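Local coordinates for putative uncharacterized protein (PDB 5TPU) that is of unassigned function but has a WxcM-like, cupin-type fold and binds thymidine-5'-diphosphate, at residues R52-H57 and W100-N105; I73-G78 and L93-N98. The protein carries 3 engineered substitutions. One frame throughout, in Å; residues are numbered along the deposited sequence.

Interaction 1 (R52-H57 and W100-N105). With TYD (thymidine-5'-diphosphate), chain E.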
# COMPACT_ATOMS: atom_id res chain seq x y z
N ARG A 52 -0.14 13.11 14.50
CA ARG A 52 0.63 13.71 13.45
C ARG A 52 0.30 15.19 13.39
O ARG A 52 -0.62 15.67 14.05
CB ARG A 52 0.33 13.01 12.16
CG ARG A 52 0.44 11.52 12.36
CD ARG A 52 0.71 10.83 11.06
NE ARG A 52 2.07 11.03 10.60
CZ ARG A 52 3.13 10.36 11.02
NH1 ARG A 52 4.31 10.62 10.45
NH2 ARG A 52 3.02 9.45 11.96
N GLY A 53 1.08 15.93 12.62
CA GLY A 53 0.84 17.38 12.54
C GLY A 53 -0.23 17.70 11.51
O GLY A 53 -0.35 17.05 10.51
N ALA A 54 -1.02 18.73 11.79
CA ALA A 54 -1.96 19.32 10.84
C ALA A 54 -1.24 20.08 9.77
O ALA A 54 -0.34 20.85 10.03
CB ALA A 54 -2.91 20.26 11.57
N HIS A 55 -1.65 19.89 8.54
CA HIS A 55 -1.11 20.66 7.43
C HIS A 55 -2.04 20.49 6.26
O HIS A 55 -2.94 19.64 6.31
CB HIS A 55 0.27 20.15 7.06
CG HIS A 55 0.29 18.72 6.65
ND1 HIS A 55 0.36 17.68 7.56
CD2 HIS A 55 0.23 18.14 5.43
CE1 HIS A 55 0.33 16.53 6.92
NE2 HIS A 55 0.27 16.78 5.62
N ALA A 56 -1.81 21.26 5.19
CA ALA A 56 -2.52 21.04 3.96
C ALA A 56 -1.54 20.77 2.89
O ALA A 56 -0.33 20.91 3.11
CB ALA A 56 -3.37 22.24 3.57
N HIS A 57 -2.10 20.33 1.76
CA HIS A 57 -1.45 20.35 0.48
C HIS A 57 -2.31 21.13 -0.49
O HIS A 57 -3.51 21.30 -0.25
CB HIS A 57 -1.31 18.91 0.00
CG HIS A 57 -0.44 18.10 0.90
ND1 HIS A 57 0.92 18.31 0.99
CD2 HIS A 57 -0.73 17.13 1.80
CE1 HIS A 57 1.43 17.50 1.89
NE2 HIS A 57 0.45 16.74 2.37
N TRP A 100 -6.82 20.54 4.38
CA TRP A 100 -6.09 20.57 5.62
C TRP A 100 -6.54 19.27 6.28
O TRP A 100 -7.71 18.85 6.14
CB TRP A 100 -6.51 21.75 6.43
CG TRP A 100 -5.91 21.89 7.76
CD1 TRP A 100 -6.36 21.35 8.95
CD2 TRP A 100 -4.79 22.70 8.09
NE1 TRP A 100 -5.54 21.75 9.98
CE2 TRP A 100 -4.56 22.57 9.47
CE3 TRP A 100 -3.92 23.48 7.33
CZ2 TRP A 100 -3.51 23.23 10.12
CZ3 TRP A 100 -2.90 24.14 7.99
CH2 TRP A 100 -2.71 24.02 9.35
N ARG A 101 -5.59 18.60 6.93
CA ARG A 101 -5.91 17.34 7.60
C ARG A 101 -4.99 17.11 8.73
O ARG A 101 -3.88 17.64 8.77
CB ARG A 101 -5.85 16.15 6.66
CG ARG A 101 -4.48 15.52 6.49
CD ARG A 101 -3.44 16.41 5.84
NE ARG A 101 -3.95 17.01 4.61
CZ ARG A 101 -3.96 16.42 3.42
NH1 ARG A 101 -3.54 15.16 3.26
NH2 ARG A 101 -4.39 17.08 2.37
N GLU A 102 -5.49 16.35 9.68
CA GLU A 102 -4.73 16.03 10.82
C GLU A 102 -5.17 14.66 11.30
O GLU A 102 -6.37 14.34 11.36
CB GLU A 102 -4.80 17.17 11.83
CG GLU A 102 -5.80 17.15 12.96
CD GLU A 102 -5.13 17.52 14.26
OE1 GLU A 102 -4.08 16.93 14.53
OE2 GLU A 102 -5.61 18.39 15.01
N MET A 103 -4.17 13.82 11.52
CA MET A 103 -4.40 12.43 11.92
C MET A 103 -4.01 12.20 13.37
O MET A 103 -2.95 12.61 13.81
CB MET A 103 -3.57 11.56 11.03
CG MET A 103 -3.70 11.94 9.57
SD MET A 103 -3.35 10.53 8.55
CE MET A 103 -1.58 10.42 8.50
N LYS A 104 -4.90 11.57 14.12
CA LYS A 104 -4.73 11.44 15.54
C LYS A 104 -5.39 10.17 16.05
O LYS A 104 -5.97 9.43 15.28
CB LYS A 104 -5.32 12.69 16.24
CG LYS A 104 -6.85 12.81 16.17
CD LYS A 104 -7.40 14.03 16.92
CE LYS A 104 -8.92 13.89 17.00
NZ LYS A 104 -9.56 14.94 17.84
N ASN A 105 -5.29 9.96 17.36
CA ASN A 105 -5.77 8.78 18.03
C ASN A 105 -5.49 7.50 17.27
O ASN A 105 -6.40 6.68 17.17
CB ASN A 105 -7.29 8.89 18.24
CG ASN A 105 -7.64 10.07 19.10
OD1 ASN A 105 -7.02 10.27 20.14
ND2 ASN A 105 -8.62 10.86 18.66
PA TYD E . 5.05 13.53 7.77
O1A TYD E . 4.49 13.12 9.11
O2A TYD E . 4.27 13.48 6.51
O3A TYD E . 5.69 15.00 7.76
PB TYD E . 6.16 15.86 9.05
O1B TYD E . 7.19 16.79 8.37
O2B TYD E . 6.82 14.87 9.96
O3B TYD E . 4.89 16.45 9.57
O5' TYD E . 6.15 12.47 7.40
C5' TYD E . 6.92 11.84 8.41
C4' TYD E . 8.36 11.78 7.96
O4' TYD E . 8.53 11.10 6.72
C3' TYD E . 8.89 13.16 7.75
O3' TYD E . 10.16 13.16 8.43
C2' TYD E . 8.88 13.36 6.22
C1' TYD E . 9.05 11.94 5.74
N1 TYD E . 8.34 11.54 4.56
C2 TYD E . 9.06 10.95 3.50
O2 TYD E . 10.31 10.79 3.60
N3 TYD E . 8.42 10.56 2.39
C4 TYD E . 7.08 10.67 2.25
O4 TYD E . 6.53 10.26 1.20
C5 TYD E . 6.32 11.25 3.36
C5M TYD E . 4.84 11.42 3.32
C6 TYD E . 6.99 11.65 4.50
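The indole of W100 lies against the backbone of A54 and H55: one face takes H55 N over its centre and A54 C nearer the rim, while A54 CB touches W100 CZ2 at 3.4 Å. On the other side of the strand pair the H55 imidazole receives R101 CD over one face in a CH-pi contact, 4.0 Å from the ring centroid, and has H57 NE2 at its edge. H57 in turn sets its edge against a face of the R101 guanidinium, H57 CD2 lying 3.7 Å from R101 CZ, with the two planes 88° apart. The R101 chain bends at chi2 (-64°), which places CD over the H55 ring; its NH1 is held by Q62 and its NH2 by M99 O. H55 and R101 form an antiparallel hydrogen-bonded pair, with R101 N giving to H55 O at 2.9 Å and H55 N to R101 O at 3.2 Å. H55 ND1 donates to G53 O (3.1 Å) from above the carbonyl plane, which ties the ring to its own loop. Farther along, R52 CD packs beside M103 CE at 3.5 Å. The R52 guanidinium meets thymidine-5'-diphosphate edge-on, NH1 donating to O1A at 2.8 Å. The R52 N to M103 O bond holds the backbone of this loop arginine, whose positive charge would partly balance the negative phosphate; R39, R127 and R21 of the second subunit also bond the nucleotide.

Interaction 2 (I73-G78 and L93-N98)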
# COMPACT_ATOMS: atom_id res chain seq x y z
N ILE A 73 -9.12 11.10 11.47
CA ILE A 73 -8.65 12.13 10.57
C ILE A 73 -9.66 13.24 10.67
O ILE A 73 -10.84 13.05 10.39
CB ILE A 73 -8.66 11.76 9.07
CG1 ILE A 73 -8.66 10.25 8.86
CG2 ILE A 73 -7.58 12.55 8.33
CD1 ILE A 73 -7.53 9.67 8.03
N ILE A 74 -9.17 14.41 11.07
CA ILE A 74 -9.94 15.61 10.96
C ILE A 74 -9.61 16.29 9.64
O ILE A 74 -8.47 16.65 9.36
CB ILE A 74 -9.66 16.51 12.15
CG1 ILE A 74 -9.87 15.70 13.42
CG2 ILE A 74 -10.57 17.73 12.09
CD1 ILE A 74 -10.01 16.55 14.66
N LEU A 75 -10.60 16.39 8.78
CA LEU A 75 -10.44 17.08 7.52
C LEU A 75 -11.02 18.49 7.64
O LEU A 75 -11.98 18.70 8.40
CB LEU A 75 -11.19 16.32 6.43
CG LEU A 75 -10.76 14.91 6.06
CD1 LEU A 75 -11.79 14.30 5.12
CD2 LEU A 75 -9.42 14.93 5.34
N ASN A 76 -10.44 19.42 6.88
CA ASN A 76 -10.84 20.82 6.88
C ASN A 76 -10.69 21.44 5.48
O ASN A 76 -9.60 21.40 4.87
CB ASN A 76 -10.01 21.59 7.92
CG ASN A 76 -10.54 22.98 8.15
OD1 ASN A 76 -10.72 23.76 7.22
ND2 ASN A 76 -10.84 23.28 9.40
N ASP A 77 -11.78 21.97 4.94
CA ASP A 77 -11.69 22.50 3.58
C ASP A 77 -11.57 24.01 3.55
O ASP A 77 -11.55 24.58 2.48
CB ASP A 77 -12.82 22.03 2.69
CG ASP A 77 -14.15 22.59 3.08
OD1 ASP A 77 -15.09 22.25 2.34
OD2 ASP A 77 -14.29 23.29 4.12
N GLY A 78 -11.40 24.62 4.72
CA GLY A 78 -11.28 26.08 4.83
C GLY A 78 -12.56 26.62 5.42
O GLY A 78 -12.58 27.69 6.02
N LEU A 93 -10.07 6.36 2.24
CA LEU A 93 -10.50 7.76 2.31
C LEU A 93 -9.77 8.56 1.25
O LEU A 93 -8.56 8.67 1.27
CB LEU A 93 -10.27 8.33 3.71
CG LEU A 93 -10.45 9.86 3.84
CD1 LEU A 93 -11.88 10.23 3.51
CD2 LEU A 93 -10.08 10.36 5.21
N TYR A 94 -10.51 9.04 0.28
CA TYR A 94 -9.96 9.89 -0.73
C TYR A 94 -9.85 11.26 -0.13
O TYR A 94 -10.84 11.76 0.40
CB TYR A 94 -10.84 9.93 -1.98
CG TYR A 94 -10.41 11.01 -2.95
CD1 TYR A 94 -9.26 10.87 -3.67
CD2 TYR A 94 -11.16 12.15 -3.14
CE1 TYR A 94 -8.85 11.83 -4.56
CE2 TYR A 94 -10.78 13.13 -4.05
CZ TYR A 94 -9.62 12.95 -4.75
OH TYR A 94 -9.19 13.93 -5.62
N ILE A 95 -8.65 11.83 -0.14
CA ILE A 95 -8.44 13.22 0.17
C ILE A 95 -7.87 13.93 -1.03
O ILE A 95 -6.75 13.66 -1.44
CB ILE A 95 -7.47 13.44 1.33
CG1 ILE A 95 -7.92 12.66 2.57
CG2 ILE A 95 -7.39 14.94 1.66
CD1 ILE A 95 -6.88 12.70 3.67
N GLY A 96 -8.65 14.86 -1.56
CA GLY A 96 -8.31 15.55 -2.78
C GLY A 96 -7.56 16.85 -2.53
O GLY A 96 -6.96 17.08 -1.47
N LYS A 97 -7.61 17.72 -3.53
CA LYS A 97 -6.84 18.97 -3.55
C LYS A 97 -7.37 19.94 -2.52
O LYS A 97 -8.51 19.84 -2.08
CB LYS A 97 -6.87 19.58 -4.94
CG LYS A 97 -6.14 18.72 -5.96
CD LYS A 97 -6.26 19.23 -7.39
CE LYS A 97 -5.92 18.14 -8.39
NZ LYS A 97 -5.83 18.66 -9.78
N ASN A 98 -6.47 20.81 -2.07
CA ASN A 98 -6.74 21.90 -1.14
C ASN A 98 -7.38 21.50 0.17
O ASN A 98 -8.35 22.10 0.59
CB ASN A 98 -7.56 22.98 -1.85
CG ASN A 98 -6.76 23.61 -2.97
OD1 ASN A 98 -7.01 23.36 -4.17
ND2 ASN A 98 -5.74 24.37 -2.60
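L75 points at the strand of I95, and its branches divide the work between two partners. Its CB leaves the backbone toward the 93-98 segment; CG stands anti to the carbonyl carbon (chi1 -63°), and the two methyls beyond it part toward I95 and L93. L75 CD2 goes to I95, lying 3.8 Å from I95 CD1 and 3.9 Å from I95 CG1, so it rests on the outer half of that side chain, which L75 crosses obliquely. L75 CD1 turns to L93 and approaches L93 CD2 more loosely, at 4.3 Å. The same L93 methyl meets I73 tip to tip, 3.9 Å from I73 CD1, and so serves both I73 and, at the longer distance, L75. The contact is wholly apolar in these four side chains, and all four are buried. L64 of strand 62-68 lies against I73 and I95, while L86 of strand 81-86 lies against I73 and L93. At the end of the strand, N76 OD1 accepts from G78 N at 2.7 Å, an Asx turn that starts the reversal toward strand 81-86, and also bonds Y129 OH; D77 OD2 accepts from K79 N and N80 N. With axes 10.5 Å apart and 34° from parallel, strands 73-76 and 93-95 belong to different sheets, and the meeting aliphatic side chains are the face-to-face packing of a cupin beta-sandwich, its hydrophobic interior.

Overall arrangement
The centres of interactions 1 and 2 lie about 9 Å apart, and strand 99-104, which carries one side of interaction 1, neighbours strand 71-76 of interaction 2. It pairs with strand 55-57 at its one edge and with strand 71-76 at the other, where E102 O and I74 N, and W100 O and N76 N, probably hydrogen-bond. Along the chain the order is 52-57, 73-78, 93-98, 100-105, so interaction 2 falls wholly within the span that interaction 1 bridges. Interaction 1 forms an edge of the four-stranded sheet, next to the loop whose R52 meets the nucleotide, whereas interaction 2 joins that sheet across the interior to the five-stranded one. R101, which contacts L75 and I95, belongs to both neighbourhoods.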